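Local coordinates for CRISPR-associated protein, Cse2 family (Meiothermus ruber, PDB 3WA8), which probably binds G-rich crRNA sequence and stabilises the R-loop, as the CasB (Cse2) small subunit of a type I-E CRISPR surveillance complex, at residues E7-R10 and E11-F14; L141-R144 and L145-V149; V179-K182 and W183-F187. All blocks are in the same frame, centred on the assembly; numbering follows the deposited sequence.

Overall arrangement
The modelled chain folds as helices and loops, without strands. The three contacts are local and lie on, or at the start of, three different helices. Along the chain they come in series: interaction 1 at the start of helix 10-21, interaction 2 on helix 141-154 and interaction 3 on helix 178-197. The centres of interactions 1 and 2 are about 23 Å apart, on opposite sides of the chain's centre. Interactions 2 and 3 are nearer, about 16 Å between centres. None touches another directly. Leu133 and Trp172 meet side chains of both 2 and 3. Helix 162-170 meets both 1 and 3, so shared neighbours join the three helices into one body.

Interaction 1: E7-R10 and E11-F14; sequences EVSR and EQAF
Ser9 and Gln12 face each other across the first turn of helix 10-21, and each side chain bonds to the other's backbone N-H. Ser9 OG sits between its own backbone N and carbonyl carbon, chi1 75°. From there the hydroxyl oxygen accepts the backbone N-H of Gln12. This bond is nearly straight but weak, with 3.3 Å between Ser9 OG and Gln12 N. In the return bond the Gln12 side chain is the acceptor. Its CG lies beside the backbone N, chi1 -74°, and the chain runs extended beyond CG. The amide is thus carried back past the serine, where Gln12 OE1 accepts the backbone N-H of Ser9. This bond is also weak: Ser9 N to Gln12 OE1 is 3.4 Å, and the angle at the hydrogen is only 131°.

Val8 crosses the Gln12 side chain obliquely. One methyl does most of the touching: Val8 CG1 is 3.6 Å from both Gln12 CB and Gln12 OE1. The aliphatic base of the glutamine is thus flanked by Val8 while its amide turns to the serine backbone. Behind the cap the regular helix bonds begin. Ala13 N donates to Ser9 O at 2.9 Å, and Phe14 N donates to Arg10 O at 3.0 Å.

Phe14 is the side chain that enters the core, edge-to-face with both Tyr65 and Phe48. Nearer the surface, Glu11 touches Leu166 and Gln12 touches Ser163 of helix 162-170, while Arg10 reaches Glu61 and Tyr65 of helix 59-72. Ser9 is the N-cap, and the reciprocal pair of bonds between Ser9 and Gln12 is the capping box, a motif of helix N-termini that here takes up two backbone N-H groups at the start of helix 10-21.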
ATOM      1  N   GLU A   7      10.941   3.614 -17.795  1.00109.98           N
ATOM      2  CA  GLU A   7      11.487   4.320 -16.600  1.00105.91           C
ATOM      3  C   GLU A   7      10.425   4.432 -15.500  1.00 97.47           C
ATOM      4  O   GLU A   7       9.859   3.424 -15.047  1.00 94.17           O
ATOM      5  CB  GLU A   7      12.028   5.732 -16.943  1.00109.69           C
ATOM      6  CG  GLU A   7      11.997   6.159 -18.410  1.00117.65           C
ATOM      7  CD  GLU A   7      13.011   5.426 -19.266  1.00127.24           C
ATOM      8  OE1 GLU A   7      13.097   4.183 -19.152  1.00127.44           O
ATOM      9  OE2 GLU A   7      13.709   6.087 -20.071  1.00135.34           O
ATOM     10  N   VAL A   8      10.153   5.672 -15.090  1.00 94.49           N
ATOM     11  CA  VAL A   8       9.361   5.963 -13.895  1.00 86.45           C
ATOM     12  C   VAL A   8       7.867   5.903 -14.201  1.00 83.18           C
ATOM     13  O   VAL A   8       7.308   6.831 -14.800  1.00 84.32           O
ATOM     14  CB  VAL A   8       9.699   7.372 -13.307  1.00 85.33           C
ATOM     15  CG1 VAL A   8       9.614   7.345 -11.794  1.00 79.61           C
ATOM     16  CG2 VAL A   8      11.085   7.856 -13.763  1.00 91.53           C
ATOM     17  N   SER A   9       7.228   4.814 -13.787  1.00 79.02           N
ATOM     18  CA  SER A   9       5.771   4.724 -13.830  1.00 75.82           C
ATOM     19  C   SER A   9       5.069   5.905 -13.122  1.00 72.27           C
ATOM     20  O   SER A   9       5.674   6.656 -12.353  1.00 70.40           O
ATOM     21  CB  SER A   9       5.303   3.402 -13.223  1.00 72.30           C
ATOM     22  OG  SER A   9       5.400   3.409 -11.814  1.00 65.63           O
ATOM     23  N   ARG A  10       3.782   6.060 -13.383  1.00 71.47           N
ATOM     24  CA  ARG A  10       3.027   7.159 -12.821  1.00 69.10           C
ATOM     25  C   ARG A  10       2.890   7.066 -11.298  1.00 63.28           C
ATOM     26  O   ARG A  10       2.856   8.083 -10.615  1.00 61.11           O
ATOM     27  CB  ARG A  10       1.666   7.240 -13.503  1.00 70.85           C
ATOM     28  CG  ARG A  10       0.787   8.378 -13.055  1.00 70.81           C
ATOM     29  CD  ARG A  10      -0.645   8.074 -13.440  1.00 75.73           C
ATOM     30  NE  ARG A  10      -0.966   8.492 -14.805  1.00 83.27           N
ATOM     31  CZ  ARG A  10      -1.936   7.955 -15.547  1.00 87.45           C
ATOM     32  NH1 ARG A  10      -2.671   6.951 -15.071  1.00 84.84           N
ATOM     33  NH2 ARG A  10      -2.159   8.411 -16.777  1.00 94.00           N
ATOM     34  N   GLU A  11       2.817   5.855 -10.760  1.00 61.28           N
ATOM     35  CA  GLU A  11       2.710   5.707  -9.312  1.00 57.12           C
ATOM     36  C   GLU A  11       4.048   5.956  -8.626  1.00 57.45           C
ATOM     37  O   GLU A  11       4.091   6.535  -7.526  1.00 55.71           O
ATOM     38  CB  GLU A  11       2.162   4.343  -8.910  1.00 55.04           C
ATOM     39  CG  GLU A  11       0.785   4.061  -9.413  1.00 55.69           C
ATOM     40  CD  GLU A  11       0.784   3.530 -10.821  1.00 61.02           C
ATOM     41  OE1 GLU A  11       1.869   3.131 -11.290  1.00 63.73           O
ATOM     42  OE2 GLU A  11      -0.297   3.517 -11.457  1.00 63.47           O
ATOM     43  N   GLN A  12       5.135   5.512  -9.252  1.00 60.33           N
ATOM     44  CA  GLN A  12       6.457   5.905  -8.796  1.00 61.89           C
ATOM     45  C   GLN A  12       6.551   7.420  -8.798  1.00 61.81           C
ATOM     46  O   GLN A  12       6.890   8.014  -7.799  1.00 60.42           O
ATOM     47  CB  GLN A  12       7.571   5.323  -9.676  1.00 66.86           C
ATOM     48  CG  GLN A  12       7.814   3.854  -9.467  1.00 67.28           C
ATOM     49  CD  GLN A  12       8.965   3.304 -10.285  1.00 73.05           C
ATOM     50  OE1 GLN A  12       9.343   3.820 -11.363  1.00 78.85           O
ATOM     51  NE2 GLN A  12       9.540   2.233  -9.768  1.00 74.19           N
ATOM     52  N   ALA A  13       6.235   8.049  -9.918  1.00 64.31           N
ATOM     53  CA  ALA A  13       6.356   9.484 -10.003  1.00 65.38           C
ATOM     54  C   ALA A  13       5.563  10.124  -8.873  1.00 61.50           C
ATOM     55  O   ALA A  13       5.996  11.110  -8.276  1.00 61.70           O
ATOM     56  CB  ALA A  13       5.868   9.974 -11.327  1.00 68.67           C
ATOM     57  N   PHE A  14       4.415   9.547  -8.555  1.00 58.51           N
ATOM     58  CA  PHE A  14       3.563  10.152  -7.580  1.00 55.58           C
ATOM     59  C   PHE A  14       4.236  10.142  -6.213  1.00 54.41           C
ATOM     60  O   PHE A  14       4.285  11.167  -5.510  1.00 54.40           O
ATOM     61  CB  PHE A  14       2.222   9.430  -7.544  1.00 53.32           C
ATOM     62  CG  PHE A  14       1.300   9.919  -6.464  1.00 50.26           C
ATOM     63  CD1 PHE A  14       0.773  11.219  -6.508  1.00 50.70           C
ATOM     64  CD2 PHE A  14       0.968   9.088  -5.392  1.00 45.42           C
ATOM     65  CE1 PHE A  14      -0.078  11.681  -5.490  1.00 48.09           C
ATOM     66  CE2 PHE A  14       0.120   9.532  -4.393  1.00 44.51           C
ATOM     67  CZ  PHE A  14      -0.409  10.835  -4.438  1.00 45.33           C
TER

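Interaction 2: L141-R144 and L145-V149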
ATOM      1  N   LEU A 141     -12.320  -1.965   1.548  1.00 53.52           N
ATOM      2  CA  LEU A 141     -10.887  -1.988   1.400  1.00 50.11           C
ATOM      3  C   LEU A 141     -10.155  -0.878   2.161  1.00 48.59           C
ATOM      4  O   LEU A 141      -9.213  -1.156   2.898  1.00 47.00           O
ATOM      5  CB  LEU A 141     -10.508  -2.008  -0.067  1.00 49.71           C
ATOM      6  CG  LEU A 141      -9.009  -1.981  -0.373  1.00 47.91           C
ATOM      7  CD1 LEU A 141      -8.238  -3.090   0.336  1.00 46.73           C
ATOM      8  CD2 LEU A 141      -8.835  -2.067  -1.883  1.00 50.54           C
ATOM      9  N   PRO A 142     -10.587   0.385   2.005  1.00 49.44           N
ATOM     10  CA  PRO A 142      -9.741   1.387   2.635  1.00 48.28           C
ATOM     11  C   PRO A 142      -9.600   1.085   4.116  1.00 49.63           C
ATOM     12  O   PRO A 142      -8.527   1.218   4.675  1.00 48.69           O
ATOM     13  CB  PRO A 142     -10.519   2.689   2.406  1.00 48.87           C
ATOM     14  CG  PRO A 142     -11.315   2.422   1.198  1.00 49.60           C
ATOM     15  CD  PRO A 142     -11.746   1.003   1.337  1.00 51.04           C
ATOM     16  N   TYR A 143     -10.670   0.639   4.744  1.00 53.37           N
ATOM     17  CA  TYR A 143     -10.589   0.349   6.159  1.00 56.32           C
ATOM     18  C   TYR A 143      -9.661  -0.845   6.498  1.00 55.26           C
ATOM     19  O   TYR A 143      -8.806  -0.756   7.382  1.00 55.17           O
ATOM     20  CB  TYR A 143     -11.986   0.136   6.710  1.00 61.26           C
ATOM     21  CG  TYR A 143     -11.982  -0.220   8.167  1.00 66.12           C
ATOM     22  CD1 TYR A 143     -11.782   0.768   9.146  1.00 69.37           C
ATOM     23  CD2 TYR A 143     -12.178  -1.549   8.579  1.00 69.45           C
ATOM     24  CE1 TYR A 143     -11.789   0.441  10.519  1.00 73.25           C
ATOM     25  CE2 TYR A 143     -12.181  -1.897   9.941  1.00 73.09           C
ATOM     26  CZ  TYR A 143     -11.987  -0.896  10.906  1.00 74.79           C
ATOM     27  OH  TYR A 143     -11.995  -1.232  12.250  1.00 78.60           O
ATOM     28  N   ARG A 144      -9.812  -1.954   5.788  1.00 54.27           N
ATOM     29  CA  ARG A 144      -9.022  -3.104   6.130  1.00 54.02           C
ATOM     30  C   ARG A 144      -7.552  -2.912   5.828  1.00 52.47           C
ATOM     31  O   ARG A 144      -6.683  -3.358   6.583  1.00 52.79           O
ATOM     32  CB  ARG A 144      -9.564  -4.323   5.450  1.00 54.12           C
ATOM     33  CG  ARG A 144     -10.911  -4.694   5.984  1.00 55.51           C
ATOM     34  CD  ARG A 144     -11.504  -5.817   5.194  1.00 52.80           C
ATOM     35  NE  ARG A 144     -12.925  -5.905   5.466  1.00 54.61           N
ATOM     36  CZ  ARG A 144     -13.720  -6.876   5.034  1.00 53.10           C
ATOM     37  NH1 ARG A 144     -13.215  -7.859   4.294  1.00 50.93           N
ATOM     38  NH2 ARG A 144     -15.015  -6.850   5.347  1.00 51.39           N
ATOM     39  N   LEU A 145      -7.269  -2.208   4.743  1.00 51.41           N
ATOM     40  CA  LEU A 145      -5.883  -1.921   4.377  1.00 50.26           C
ATOM     41  C   LEU A 145      -5.213  -1.050   5.431  1.00 51.34           C
ATOM     42  O   LEU A 145      -4.018  -1.197   5.732  1.00 52.04           O
ATOM     43  CB  LEU A 145      -5.844  -1.213   3.041  1.00 48.65           C
ATOM     44  CG  LEU A 145      -4.452  -0.865   2.578  1.00 47.25           C
ATOM     45  CD1 LEU A 145      -3.833  -2.173   2.206  1.00 48.94           C
ATOM     46  CD2 LEU A 145      -4.497   0.064   1.401  1.00 44.54           C
ATOM     47  N   ARG A 146      -5.999  -0.157   6.011  1.00 52.28           N
ATOM     48  CA  ARG A 146      -5.470   0.806   6.935  1.00 53.28           C
ATOM     49  C   ARG A 146      -5.104   0.077   8.188  1.00 55.52           C
ATOM     50  O   ARG A 146      -4.056   0.335   8.764  1.00 57.40           O
ATOM     51  CB  ARG A 146      -6.524   1.846   7.216  1.00 54.55           C
ATOM     52  CG  ARG A 146      -6.061   3.071   7.906  1.00 56.88           C
ATOM     53  CD  ARG A 146      -7.180   4.053   7.737  1.00 60.78           C
ATOM     54  NE  ARG A 146      -7.278   5.028   8.823  1.00 64.59           N
ATOM     55  CZ  ARG A 146      -8.439   5.545   9.214  1.00 68.78           C
ATOM     56  NH1 ARG A 146      -9.575   5.141   8.638  1.00 69.72           N
ATOM     57  NH2 ARG A 146      -8.475   6.450  10.183  1.00 71.84           N
ATOM     58  N   GLN A 147      -5.945  -0.856   8.606  1.00 56.87           N
ATOM     59  CA  GLN A 147      -5.620  -1.682   9.766  1.00 59.18           C
ATOM     60  C   GLN A 147      -4.361  -2.530   9.529  1.00 57.89           C
ATOM     61  O   GLN A 147      -3.540  -2.689  10.438  1.00 60.06           O
ATOM     62  CB  GLN A 147      -6.771  -2.606  10.088  1.00 61.17           C
ATOM     63  CG  GLN A 147      -7.865  -2.051  10.936  1.00 66.46           C
ATOM     64  CD  GLN A 147      -8.685  -3.206  11.535  1.00 76.56           C
ATOM     65  OE1 GLN A 147      -8.824  -4.287  10.904  1.00 76.41           O
ATOM     66  NE2 GLN A 147      -9.191  -3.011  12.777  1.00 81.42           N
ATOM     67  N   MET A 148      -4.220  -3.083   8.324  1.00 54.67           N
ATOM     68  CA  MET A 148      -3.137  -4.016   8.039  1.00 54.37           C
ATOM     69  C   MET A 148      -1.785  -3.303   7.992  1.00 54.33           C
ATOM     70  O   MET A 148      -0.812  -3.765   8.636  1.00 56.15           O
ATOM     71  CB  MET A 148      -3.378  -4.779   6.739  1.00 52.49           C
ATOM     72  CG  MET A 148      -2.307  -5.810   6.450  1.00 52.55           C
ATOM     73  SD  MET A 148      -2.261  -7.127   7.699  1.00 57.23           S
ATOM     74  CE  MET A 148      -3.188  -8.364   6.812  1.00 56.09           C
ATOM     75  N   VAL A 149      -1.741  -2.190   7.241  1.00 51.68           N
ATOM     76  CA  VAL A 149      -0.604  -1.270   7.235  1.00 51.84           C
ATOM     77  C   VAL A 149      -0.204  -0.908   8.657  1.00 55.45           C
ATOM     78  O   VAL A 149       0.968  -0.976   9.029  1.00 57.93           O
ATOM     79  CB  VAL A 149      -0.915   0.019   6.453  1.00 49.45           C
ATOM     80  CG1 VAL A 149       0.149   1.041   6.642  1.00 47.98           C
ATOM     81  CG2 VAL A 149      -1.029  -0.286   4.983  1.00 48.58           C
TER
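This is an along-the-helix contact between side chains one turn apart, in the first turns of helix 141-154. One side of the helix is buried and another is more exposed. On the buried side Leu141 and Leu145 lie side by side and point the same way, with Leu141 CD1 4.1 Å from Leu145 CB. Leu145 packs on Leu67 and Leu71 of helix 59-72, and Leu141 meets Leu133 and Trp172. Farther along, Met148 reaches Phe130, Ile113 and Leu116. The helix is therefore amphipathic and fits into an all-helical bundle. Its backbone bonds include Leu145 N to Leu141 O at 2.9 Å. Arg146 N is shared between Pro142 O and, weakly, Tyr143 O.

On the more exposed side Tyr143 and Gln147 cross at a slant. Their ring and amide planes are 30° apart. Gln147 CG stands 4.2 Å above one ring face, toward the rim. The tyrosine reaches this position with CG anti to its backbone N, chi1 178°. Tyr143 OH is 3.4 Å from Gln147 NE2, but the geometry does not make a hydrogen bond. Arg144 turns its extended chain elsewhere, and its NH1 bonds to Ala132 O in the last turn of helix 124-135.

Interaction 3: V179-K182 and W183-F187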
ATOM      1  N   VAL A 179      -4.816  -8.834  -8.858  1.00 55.35           N
ATOM      2  CA  VAL A 179      -4.074  -8.332  -7.705  1.00 51.95           C
ATOM      3  C   VAL A 179      -4.189  -9.295  -6.511  1.00 50.85           C
ATOM      4  O   VAL A 179      -3.189  -9.634  -5.851  1.00 50.08           O
ATOM      5  CB  VAL A 179      -4.546  -6.923  -7.258  1.00 49.74           C
ATOM      6  CG1 VAL A 179      -3.759  -6.452  -6.027  1.00 44.28           C
ATOM      7  CG2 VAL A 179      -4.432  -5.955  -8.415  1.00 50.75           C
ATOM      8  N   GLN A 180      -5.417  -9.727  -6.243  1.00 51.25           N
ATOM      9  CA  GLN A 180      -5.686 -10.540  -5.085  1.00 50.19           C
ATOM     10  C   GLN A 180      -5.017 -11.875  -5.294  1.00 51.74           C
ATOM     11  O   GLN A 180      -4.373 -12.395  -4.379  1.00 51.24           O
ATOM     12  CB  GLN A 180      -7.179 -10.678  -4.860  1.00 51.51           C
ATOM     13  CG  GLN A 180      -7.871  -9.345  -4.505  1.00 51.15           C
ATOM     14  CD  GLN A 180      -8.443  -8.595  -5.708  1.00 54.39           C
ATOM     15  OE1 GLN A 180      -8.061  -8.817  -6.876  1.00 57.87           O
ATOM     16  NE2 GLN A 180      -9.365  -7.691  -5.421  1.00 53.90           N
ATOM     17  N   GLN A 181      -5.112 -12.408  -6.506  1.00 53.98           N
ATOM     18  CA  GLN A 181      -4.341 -13.595  -6.843  1.00 55.68           C
ATOM     19  C   GLN A 181      -2.875 -13.344  -6.527  1.00 55.57           C
ATOM     20  O   GLN A 181      -2.214 -14.194  -5.912  1.00 56.30           O
ATOM     21  CB  GLN A 181      -4.431 -13.929  -8.324  1.00 58.66           C
ATOM     22  CG  GLN A 181      -5.724 -14.450  -8.762  1.00 59.25           C
ATOM     23  CD  GLN A 181      -5.709 -14.812 -10.209  1.00 62.59           C
ATOM     24  OE1 GLN A 181      -4.903 -15.620 -10.660  1.00 63.66           O
ATOM     25  NE2 GLN A 181      -6.621 -14.237 -10.951  1.00 65.97           N
ATOM     26  N   LYS A 182      -2.376 -12.182  -6.960  1.00 55.32           N
ATOM     27  CA  LYS A 182      -0.945 -11.907  -6.958  1.00 55.66           C
ATOM     28  C   LYS A 182      -0.480 -11.841  -5.529  1.00 52.99           C
ATOM     29  O   LYS A 182       0.526 -12.446  -5.167  1.00 54.02           O
ATOM     30  CB  LYS A 182      -0.657 -10.577  -7.649  1.00 56.26           C
ATOM     31  CG  LYS A 182       0.806 -10.356  -8.041  1.00 59.21           C
ATOM     32  CD  LYS A 182       1.170  -8.877  -8.031  1.00 60.73           C
ATOM     33  CE  LYS A 182       0.437  -8.043  -9.104  1.00 63.57           C
ATOM     34  NZ  LYS A 182       0.493  -6.578  -8.800  1.00 61.07           N
ATOM     35  N   TRP A 183      -1.233 -11.111  -4.713  1.00 49.82           N
ATOM     36  CA  TRP A 183      -0.912 -10.993  -3.314  1.00 47.73           C
ATOM     37  C   TRP A 183      -0.881 -12.354  -2.654  1.00 48.89           C
ATOM     38  O   TRP A 183       0.079 -12.675  -1.965  1.00 49.99           O
ATOM     39  CB  TRP A 183      -1.910 -10.088  -2.630  1.00 45.28           C
ATOM     40  CG  TRP A 183      -1.660  -8.663  -2.921  1.00 44.37           C
ATOM     41  CD1 TRP A 183      -0.902  -8.149  -3.938  1.00 46.16           C
ATOM     42  CD2 TRP A 183      -2.186  -7.546  -2.217  1.00 42.62           C
ATOM     43  NE1 TRP A 183      -0.916  -6.780  -3.904  1.00 43.90           N
ATOM     44  CE2 TRP A 183      -1.707  -6.378  -2.868  1.00 42.33           C
ATOM     45  CE3 TRP A 183      -3.036  -7.409  -1.113  1.00 41.97           C
ATOM     46  CZ2 TRP A 183      -2.032  -5.097  -2.444  1.00 40.50           C
ATOM     47  CZ3 TRP A 183      -3.365  -6.122  -0.683  1.00 41.76           C
ATOM     48  CH2 TRP A 183      -2.856  -4.982  -1.351  1.00 40.79           C
ATOM     49  N   ALA A 184      -1.907 -13.165  -2.890  1.00 48.91           N
ATOM     50  CA  ALA A 184      -2.006 -14.442  -2.225  1.00 49.90           C
ATOM     51  C   ALA A 184      -0.769 -15.284  -2.512  1.00 52.36           C
ATOM     52  O   ALA A 184      -0.218 -15.970  -1.623  1.00 53.31           O
ATOM     53  CB  ALA A 184      -3.260 -15.170  -2.667  1.00 50.95           C
ATOM     54  N   ARG A 185      -0.318 -15.221  -3.760  1.00 53.72           N
ATOM     55  CA  ARG A 185       0.789 -16.057  -4.185  1.00 56.24           C
ATOM     56  C   ARG A 185       2.036 -15.551  -3.542  1.00 56.36           C
ATOM     57  O   ARG A 185       2.874 -16.340  -3.160  1.00 59.30           O
ATOM     58  CB  ARG A 185       0.942 -16.093  -5.702  1.00 58.45           C
ATOM     59  CG  ARG A 185      -0.283 -16.600  -6.401  1.00 57.37           C
ATOM     60  CD  ARG A 185      -0.061 -16.761  -7.858  1.00 57.95           C
ATOM     61  NE  ARG A 185      -1.337 -17.108  -8.433  1.00 59.42           N
ATOM     62  CZ  ARG A 185      -1.502 -17.781  -9.557  1.00 64.51           C
ATOM     63  NH1 ARG A 185      -0.450 -18.174 -10.265  1.00 68.54           N
ATOM     64  NH2 ARG A 185      -2.732 -18.067  -9.961  1.00 67.14           N
ATOM     65  N   ALA A 186       2.146 -14.239  -3.391  1.00 54.35           N
ATOM     66  CA  ALA A 186       3.321 -13.666  -2.768  1.00 54.99           C
ATOM     67  C   ALA A 186       3.365 -14.137  -1.342  1.00 55.41           C
ATOM     68  O   ALA A 186       4.392 -14.617  -0.890  1.00 58.48           O
ATOM     69  CB  ALA A 186       3.291 -12.167  -2.833  1.00 52.73           C
ATOM     70  N   PHE A 187       2.248 -14.029  -0.638  1.00 53.75           N
ATOM     71  CA  PHE A 187       2.188 -14.448   0.750  1.00 55.00           C
ATOM     72  C   PHE A 187       2.650 -15.895   0.915  1.00 58.94           C
ATOM     73  O   PHE A 187       3.584 -16.179   1.671  1.00 61.71           O
ATOM     74  CB  PHE A 187       0.770 -14.304   1.273  1.00 53.29           C
ATOM     75  CG  PHE A 187       0.608 -14.686   2.721  1.00 54.30           C
ATOM     76  CD1 PHE A 187       0.708 -13.717   3.726  1.00 54.00           C
ATOM     77  CD2 PHE A 187       0.331 -15.996   3.082  1.00 55.71           C
ATOM     78  CE1 PHE A 187       0.569 -14.045   5.074  1.00 55.58           C
ATOM     79  CE2 PHE A 187       0.183 -16.335   4.443  1.00 59.50           C
ATOM     80  CZ  PHE A 187       0.308 -15.358   5.440  1.00 58.29           C
TER
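Val179 O receives the backbone N-H of Trp183, with 2.7 Å between Val179 O and Trp183 N. It is the first of five successive i to i+4 bonds in this part of helix 178-197. The side chains of the same two residues also meet. They lie side by side and point the same way. Val179 CG1 sits over one face of the indole, 3.8 Å from the centroid of the five-membered ring and offset toward the rim. This is a CH-pi contact. Val179 CG1 is anti to the backbone N, chi1 179°, and this turns it toward the next turn of the helix and the ring.

Trp183 is buried: its ring meets Trp172 edge-to-face and packs on Leu109, and its NE1 donates a hydrogen bond to Asp168 OD2. A leucine here would probably leave Asp168 without the indole N-H and Val179 without the ring face it rests on.

Along another side of the helix, Gln181 and Arg185 run side by side. Their amide and guanidinium planes are 44° apart, with Gln181 OE1 3.3 Å from Arg185 NH2, while Gln181 NE2 bonds to Arg176 O.

The other carboxylate oxygen of Asp168, OD1, forms a salt bridge with Lys182 NZ. Two neighbouring residues of one helix thus hold both oxygens, which is likely to favour the charged form of the aspartate.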